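Local structure of 2-hydroxychromene-2-carboxylate isomerase (2IMF) at residues Y6-L10 and Y105-F110; S11-A17 and G167-M171. The protein catalyses the reversible, glutathione-dependent isomerisation of 2-hydroxychromene-2-carboxylate to trans-o-hydroxybenzylidenepyruvate in the bacterial breakdown of naphthalene. One frame throughout, in Å; residues are numbered along the deposited sequence.

Interaction 1: residues Y6-L10 and Y105-F110. With TOM (4-(2-methoxyphenyl)-2-oxobut-3-enoic acid), chain F.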
loop_
_atom_site.group_PDB
_atom_site.type_symbol
_atom_site.label_atom_id
_atom_site.label_comp_id
_atom_site.label_asym_id
_atom_site.label_seq_id
_atom_site.Cartn_x
_atom_site.Cartn_y
_atom_site.Cartn_z
ATOM N N TYR A 6 5.789 -8.951 12.398
ATOM C CA TYR A 6 7.105 -9.067 11.756
ATOM C C TYR A 6 7.536 -7.686 11.311
ATOM O O TYR A 6 6.797 -6.990 10.618
ATOM C CB TYR A 6 7.040 -9.956 10.521
ATOM C CG TYR A 6 6.726 -11.367 10.866
ATOM C CD1 TYR A 6 5.384 -11.815 11.137
ATOM C CD2 TYR A 6 7.752 -12.239 11.064
ATOM C CE1 TYR A 6 5.115 -13.135 11.474
ATOM C CE2 TYR A 6 7.496 -13.629 11.455
ATOM C CZ TYR A 6 6.159 -13.987 11.630
ATOM O OH TYR A 6 5.890 -15.325 12.049
ATOM N N PHE A 7 8.713 -7.240 11.722
ATOM C CA PHE A 7 9.177 -5.881 11.453
ATOM C C PHE A 7 10.699 -5.921 11.239
ATOM O O PHE A 7 11.382 -6.897 11.612
ATOM C CB PHE A 7 8.842 -4.924 12.616
ATOM C CG PHE A 7 9.562 -5.268 13.905
ATOM C CD1 PHE A 7 9.081 -6.242 14.757
ATOM C CD2 PHE A 7 10.758 -4.693 14.218
ATOM C CE1 PHE A 7 9.764 -6.553 15.922
ATOM C CE2 PHE A 7 11.470 -5.061 15.322
ATOM C CZ PHE A 7 10.925 -5.993 16.189
ATOM N N ASP A 8 11.219 -4.832 10.659
ATOM C CA ASP A 8 12.670 -4.538 10.543
ATOM C C ASP A 8 12.767 -3.071 10.982
ATOM O O ASP A 8 11.925 -2.260 10.568
ATOM C CB ASP A 8 13.107 -4.754 9.078
ATOM C CG ASP A 8 14.608 -4.534 8.834
ATOM O OD1 ASP A 8 15.213 -3.656 9.521
ATOM O OD2 ASP A 8 15.146 -5.155 7.911
ATOM N N PHE A 9 13.696 -2.719 11.874
ATOM C CA PHE A 9 13.741 -1.313 12.376
ATOM C C PHE A 9 14.071 -0.305 11.263
ATOM O O PHE A 9 13.873 0.866 11.498
ATOM C CB PHE A 9 14.748 -1.162 13.535
ATOM C CG PHE A 9 14.295 -1.784 14.831
ATOM C CD1 PHE A 9 13.189 -1.279 15.498
ATOM C CD2 PHE A 9 15.027 -2.797 15.386
ATOM C CE1 PHE A 9 12.759 -1.835 16.749
ATOM C CE2 PHE A 9 14.649 -3.388 16.642
ATOM C CZ PHE A 9 13.531 -2.903 17.297
ATOM N N LEU A 10 14.512 -0.754 10.093
ATOM C CA LEU A 10 14.704 0.220 8.964
ATOM C C LEU A 10 13.414 0.750 8.422
ATOM O O LEU A 10 13.416 1.727 7.692
ATOM C CB LEU A 10 15.526 -0.357 7.800
ATOM C CG LEU A 10 14.889 -1.474 6.994
ATOM C CD1 LEU A 10 13.898 -0.936 5.939
ATOM C CD2 LEU A 10 15.964 -2.201 6.243
ATOM N N TYR A 105 11.602 -2.910 24.437
ATOM C CA TYR A 105 12.762 -2.768 23.506
ATOM C C TYR A 105 12.270 -2.258 22.147
ATOM O O TYR A 105 12.783 -1.275 21.611
ATOM C CB TYR A 105 13.500 -4.054 23.327
ATOM C CG TYR A 105 14.697 -4.001 22.396
ATOM C CD1 TYR A 105 15.909 -3.519 22.834
ATOM C CD2 TYR A 105 14.519 -4.304 21.084
ATOM C CE1 TYR A 105 17.002 -3.499 21.970
ATOM C CE2 TYR A 105 15.558 -4.289 20.207
ATOM C CZ TYR A 105 16.828 -3.850 20.664
ATOM O OH TYR A 105 17.902 -3.846 19.825
ATOM N N VAL A 106 11.265 -2.901 21.575
ATOM C CA VAL A 106 10.808 -2.522 20.246
ATOM C C VAL A 106 10.333 -1.074 20.299
ATOM O O VAL A 106 10.636 -0.291 19.368
ATOM C CB VAL A 106 9.744 -3.519 19.786
ATOM C CG1 VAL A 106 9.100 -3.015 18.502
ATOM C CG2 VAL A 106 10.381 -4.885 19.588
ATOM N N ASN A 107 9.567 -0.661 21.332
ATOM C CA ASN A 107 9.120 0.696 21.410
ATOM C C ASN A 107 10.246 1.710 21.539
ATOM O O ASN A 107 10.258 2.727 20.867
ATOM C CB ASN A 107 8.126 0.832 22.615
ATOM C CG ASN A 107 6.791 0.118 22.393
ATOM O OD1 ASN A 107 6.401 -0.186 21.262
ATOM N ND2 ASN A 107 6.096 -0.185 23.495
ATOM N N VAL A 108 11.184 1.428 22.419
ATOM C CA VAL A 108 12.251 2.403 22.628
ATOM C C VAL A 108 13.112 2.546 21.360
ATOM O O VAL A 108 13.455 3.671 20.967
ATOM C CB VAL A 108 13.151 1.891 23.803
ATOM C CG1 VAL A 108 14.492 2.584 23.834
ATOM C CG2 VAL A 108 12.397 2.042 25.173
ATOM N N VAL A 109 13.407 1.434 20.677
ATOM C CA VAL A 109 14.268 1.510 19.499
ATOM C C VAL A 109 13.508 2.207 18.364
ATOM O O VAL A 109 14.044 3.089 17.673
ATOM C CB VAL A 109 14.791 0.152 19.058
ATOM C CG1 VAL A 109 15.572 0.221 17.747
ATOM C CG2 VAL A 109 15.679 -0.448 20.140
ATOM N N PHE A 110 12.221 1.848 18.150
ATOM C CA PHE A 110 11.503 2.515 17.074
ATOM C C PHE A 110 11.379 3.971 17.368
ATOM O O PHE A 110 11.466 4.803 16.448
ATOM C CB PHE A 110 10.122 1.837 16.852
ATOM C CG PHE A 110 10.116 0.853 15.717
ATOM C CD1 PHE A 110 10.493 1.274 14.486
ATOM C CD2 PHE A 110 9.630 -0.413 15.845
ATOM C CE1 PHE A 110 10.417 0.428 13.388
ATOM C CE2 PHE A 110 9.579 -1.283 14.785
ATOM C CZ PHE A 110 10.029 -0.881 13.566
HETATM O O8 TOM F . 12.108 0.856 0.338
HETATM C C9 TOM F . 12.244 -0.066 1.135
HETATM C C10 TOM F . 13.108 -1.200 0.929
HETATM O O11 TOM F . 12.680 -2.054 0.115
HETATM O O10 TOM F . 14.147 -1.320 1.609
HETATM C C8 TOM F . 11.450 -0.177 2.400
HETATM C C7 TOM F . 10.532 0.668 2.809
HETATM C C1 TOM F . 10.742 2.162 2.956
HETATM C C6 TOM F . 9.694 2.942 2.511
HETATM C C5 TOM F . 9.797 4.328 2.578
HETATM C C4 TOM F . 10.943 4.892 3.164
HETATM C C3 TOM F . 11.990 4.123 3.625
HETATM C C2 TOM F . 11.862 2.726 3.517
HETATM O O2 TOM F . 12.814 1.874 3.962
HETATM C C11 TOM F . 13.793 2.517 4.782
#
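Phe9 carries most of this contact: 119 Å² of it is covered by residues 105-110, more than for any other residue of the pair. Its CA-to-CB bond runs sideways to the helix, yet with chi1 at -72° the ring reaches it. Val109 CG1 sits 3.5 Å from the centroid of the Phe9 ring and 7° off its normal, a CH-pi contact over the face. The edge of the same ring meets the face of Phe110, an edge-to-face pair with centroids 4.7 Å apart, planes at 65° and a closest approach of 3.6 Å from Phe9 CE1 to Phe110 CD2. Phe110, with 76 Å² covered, also approaches Phe7 obliquely (Phe7 CD2 to Phe110 CE2 3.7 Å). The CA-to-CB bond of Phe7 points toward the helix, and its ring touches Val106, Phe7 CZ to Val106 CG2 3.6 Å. With Tyr105 beside Phe9, the four rings form an aromatic cluster. Asp8 turns the other way: its OD1 accepts from Leu10 N at 3.0 Å, an Asx turn that leads the chain out of the strand, and is held also by Ser86 and Asn90. Leu10 O then lies 3.0 Å from C11 of the bound TOM. The contact thus joins the end of strand 2-7 to helix 99-115, with helix 12-28 touching Phe7 and Phe110, strand 31-36 beside Phe7 and Val106, and helix 125-133 packed on Tyr105.

Interaction 2: residues S11-A17 and G167-M171. With GSH (glutathione), chain E; TOM (4-(2-methoxyphenyl)-2-oxobut-3-enoic acid), chain F.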
loop_
_atom_site.group_PDB
_atom_site.type_symbol
_atom_site.label_atom_id
_atom_site.label_comp_id
_atom_site.label_asym_id
_atom_site.label_seq_id
_atom_site.Cartn_x
_atom_site.Cartn_y
_atom_site.Cartn_z
ATOM N N SER A 11 12.270 0.126 8.770
ATOM C CA SER A 11 10.993 0.401 8.083
ATOM C C SER A 11 10.125 1.418 8.781
ATOM O O SER A 11 9.655 1.140 9.859
ATOM C CB SER A 11 10.284 -0.928 7.921
ATOM O OG SER A 11 8.904 -0.763 7.520
ATOM N N PRO A 12 9.894 2.555 8.123
ATOM C CA PRO A 12 9.012 3.546 8.750
ATOM C C PRO A 12 7.545 3.096 8.784
ATOM O O PRO A 12 6.831 3.519 9.667
ATOM C CB PRO A 12 9.188 4.797 7.858
ATOM C CG PRO A 12 9.575 4.240 6.505
ATOM C CD PRO A 12 10.436 2.983 6.796
ATOM N N PHE A 13 7.098 2.273 7.834
ATOM C CA PHE A 13 5.753 1.733 7.940
ATOM C C PHE A 13 5.667 0.779 9.111
ATOM O O PHE A 13 4.596 0.681 9.749
ATOM C CB PHE A 13 5.413 1.083 6.598
ATOM C CG PHE A 13 5.193 2.125 5.507
ATOM C CD1 PHE A 13 4.055 2.918 5.491
ATOM C CD2 PHE A 13 6.152 2.308 4.553
ATOM C CE1 PHE A 13 3.859 3.869 4.507
ATOM C CE2 PHE A 13 5.967 3.269 3.515
ATOM C CZ PHE A 13 4.837 4.047 3.531
ATOM N N SER A 14 6.765 0.132 9.475
ATOM C CA SER A 14 6.785 -0.703 10.672
ATOM C C SER A 14 6.743 0.090 11.971
ATOM O O SER A 14 6.140 -0.353 12.969
ATOM C CB SER A 14 7.982 -1.635 10.682
ATOM O OG SER A 14 7.898 -2.589 9.629
ATOM N N TYR A 15 7.357 1.302 11.958
ATOM C CA TYR A 15 7.330 2.185 13.085
ATOM C C TYR A 15 5.881 2.545 13.306
ATOM O O TYR A 15 5.368 2.492 14.448
ATOM C CB TYR A 15 8.112 3.437 12.735
ATOM C CG TYR A 15 7.838 4.613 13.615
ATOM C CD1 TYR A 15 8.179 4.596 14.973
ATOM C CD2 TYR A 15 7.314 5.783 13.066
ATOM C CE1 TYR A 15 7.978 5.779 15.773
ATOM C CE2 TYR A 15 7.136 6.945 13.839
ATOM C CZ TYR A 15 7.443 6.881 15.207
ATOM O OH TYR A 15 7.269 7.976 16.048
ATOM N N LEU A 16 5.163 2.930 12.239
ATOM C CA LEU A 16 3.740 3.295 12.364
ATOM C C LEU A 16 2.926 2.086 12.882
ATOM O O LEU A 16 2.102 2.189 13.805
ATOM C CB LEU A 16 3.185 3.665 11.016
ATOM C CG LEU A 16 3.711 5.016 10.475
ATOM C CD1 LEU A 16 3.276 5.190 9.032
ATOM C CD2 LEU A 16 3.183 6.217 11.357
ATOM N N ALA A 17 3.103 0.912 12.273
ATOM C CA ALA A 17 2.387 -0.292 12.728
ATOM C C ALA A 17 2.679 -0.619 14.166
ATOM O O ALA A 17 1.746 -1.011 14.911
ATOM C CB ALA A 17 2.697 -1.497 11.810
ATOM N N GLY A 167 7.570 -8.864 3.200
ATOM C CA GLY A 167 7.853 -7.465 3.538
ATOM C C GLY A 167 7.510 -7.193 4.971
ATOM O O GLY A 167 7.114 -8.116 5.716
ATOM N N VAL A 168 7.656 -5.930 5.344
ATOM C CA VAL A 168 7.321 -5.518 6.703
ATOM C C VAL A 168 6.576 -4.202 6.612
ATOM O O VAL A 168 6.753 -3.420 5.676
ATOM C CB VAL A 168 8.550 -5.381 7.620
ATOM C CG1 VAL A 168 9.188 -6.726 7.806
ATOM C CG2 VAL A 168 9.613 -4.391 6.997
ATOM N N PRO A 169 5.696 -3.893 7.549
ATOM C CA PRO A 169 5.247 -4.737 8.692
ATOM C C PRO A 169 4.286 -5.802 8.189
ATOM O O PRO A 169 3.433 -5.534 7.349
ATOM C CB PRO A 169 4.500 -3.740 9.617
ATOM C CG PRO A 169 3.973 -2.662 8.614
ATOM C CD PRO A 169 5.013 -2.580 7.486
ATOM N N THR A 170 4.400 -7.003 8.779
ATOM C CA THR A 170 3.503 -8.119 8.414
ATOM C C THR A 170 2.896 -8.606 9.733
ATOM O O THR A 170 3.599 -8.723 10.741
ATOM C CB THR A 170 4.199 -9.197 7.582
ATOM O OG1 THR A 170 4.543 -8.597 6.332
ATOM C CG2 THR A 170 3.211 -10.309 7.278
ATOM N N MET A 171 1.595 -8.882 9.689
ATOM C CA MET A 171 0.833 -9.285 10.900
ATOM C C MET A 171 0.089 -10.555 10.560
ATOM O O MET A 171 -0.515 -10.625 9.465
ATOM C CB MET A 171 -0.166 -8.237 11.419
ATOM C CG MET A 171 0.510 -7.038 12.021
ATOM S SD MET A 171 1.347 -5.842 10.953
ATOM C CE MET A 171 0.115 -5.452 9.699
HETATM N N1 GSH E . 1.244 0.437 2.049
HETATM C CA1 GSH E . 2.160 0.079 3.086
HETATM C C1 GSH E . 1.814 0.534 4.458
HETATM O O11 GSH E . 2.393 0.042 5.429
HETATM O O12 GSH E . 1.091 1.554 4.394
HETATM C CB1 GSH E . 3.592 -0.109 2.599
HETATM C CG1 GSH E . 4.508 -1.010 3.424
HETATM C CD1 GSH E . 5.877 -1.077 2.806
HETATM O OE1 GSH E . 6.119 -0.403 1.686
HETATM N N2 GSH E . 6.828 -1.770 3.385
HETATM C CA2 GSH E . 8.127 -2.038 2.781
HETATM C C2 GSH E . 8.250 -3.383 2.209
HETATM O O2 GSH E . 7.802 -4.431 2.933
HETATM C CB2 GSH E . 9.213 -1.861 3.891
HETATM S SG2 GSH E . 9.435 -0.109 4.384
HETATM N N3 GSH E . 8.741 -3.560 1.017
HETATM C CA3 GSH E . 8.644 -4.880 0.393
HETATM C C3 GSH E . 7.800 -4.759 -0.855
HETATM O O31 GSH E . 7.579 -5.798 -1.502
HETATM O O32 GSH E . 7.394 -3.613 -1.243
HETATM O O8 TOM F . 12.108 0.856 0.338
HETATM C C9 TOM F . 12.244 -0.066 1.135
HETATM C C10 TOM F . 13.108 -1.200 0.929
HETATM O O11 TOM F . 12.680 -2.054 0.115
HETATM O O10 TOM F . 14.147 -1.320 1.609
HETATM C C8 TOM F . 11.450 -0.177 2.400
HETATM C C7 TOM F . 10.532 0.668 2.809
HETATM C C1 TOM F . 10.742 2.162 2.956
HETATM C C6 TOM F . 9.694 2.942 2.511
HETATM C C5 TOM F . 9.797 4.328 2.578
HETATM C C4 TOM F . 10.943 4.892 3.164
HETATM C C3 TOM F . 11.990 4.123 3.625
HETATM C C2 TOM F . 11.862 2.726 3.517
HETATM O O2 TOM F . 12.814 1.874 3.962
HETATM C C11 TOM F . 13.793 2.517 4.782
#
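Apolar packing centres on Pro169, which has 67 Å² covered by residues 11-17: its CB is 3.6 Å from Ala17 CB, and its CD 3.8 Å from Phe13 CB. Val168 adds a second point, CG2 lying 3.6 Å from Ser11 CB. Among polar groups, Ser11 OG and Ser14 OG share a hydrogen bond of 3.0 Å within the first turn of the helix, where Ser11 holds the N-cap position. The peptide bond before Pro169 is cis, and this cis-proline facing the N terminus of the first helix is a hallmark of the thioredoxin fold, here in its DsbA-like, kappa-class form. It leaves the backbone of Val168 open to glutathione, with paired hydrogen bonds from Val168 N to GSH O2 and from GSH N2 to Val168 O, each 2.8 Å. Ser11 OG, inferred to be the nucleophile, is 3.2 Å from GSH SG2. Phe13 touches both ligands, with GSH CB1 over one face of its ring and TOM C6 at its edge.

Overall arrangement
From the N terminus, the chain runs through strand 2-7 and residues 6-10 straight into 11-17, the start of helix 12-28. Interaction 1 closes a largely helical loop of 94 residues when helix 99-115 returns to 6-10; interaction 2 closes one of 149 residues when 167-171 reaches 11-17. Because the segments alternate, the two loops cross. Their centres are 9 Å apart and they touch directly: Tyr6 N lies 2.8 Å from Thr170 O, a probable hydrogen bond between neighbouring sheet strands, and Phe110 CZ is 3.6 Å from Ser14 CB. Together they tie helix 99-115, from the helical region between the two halves of the sheet, and strand 170-173 to the first strand and helix, beside TOM.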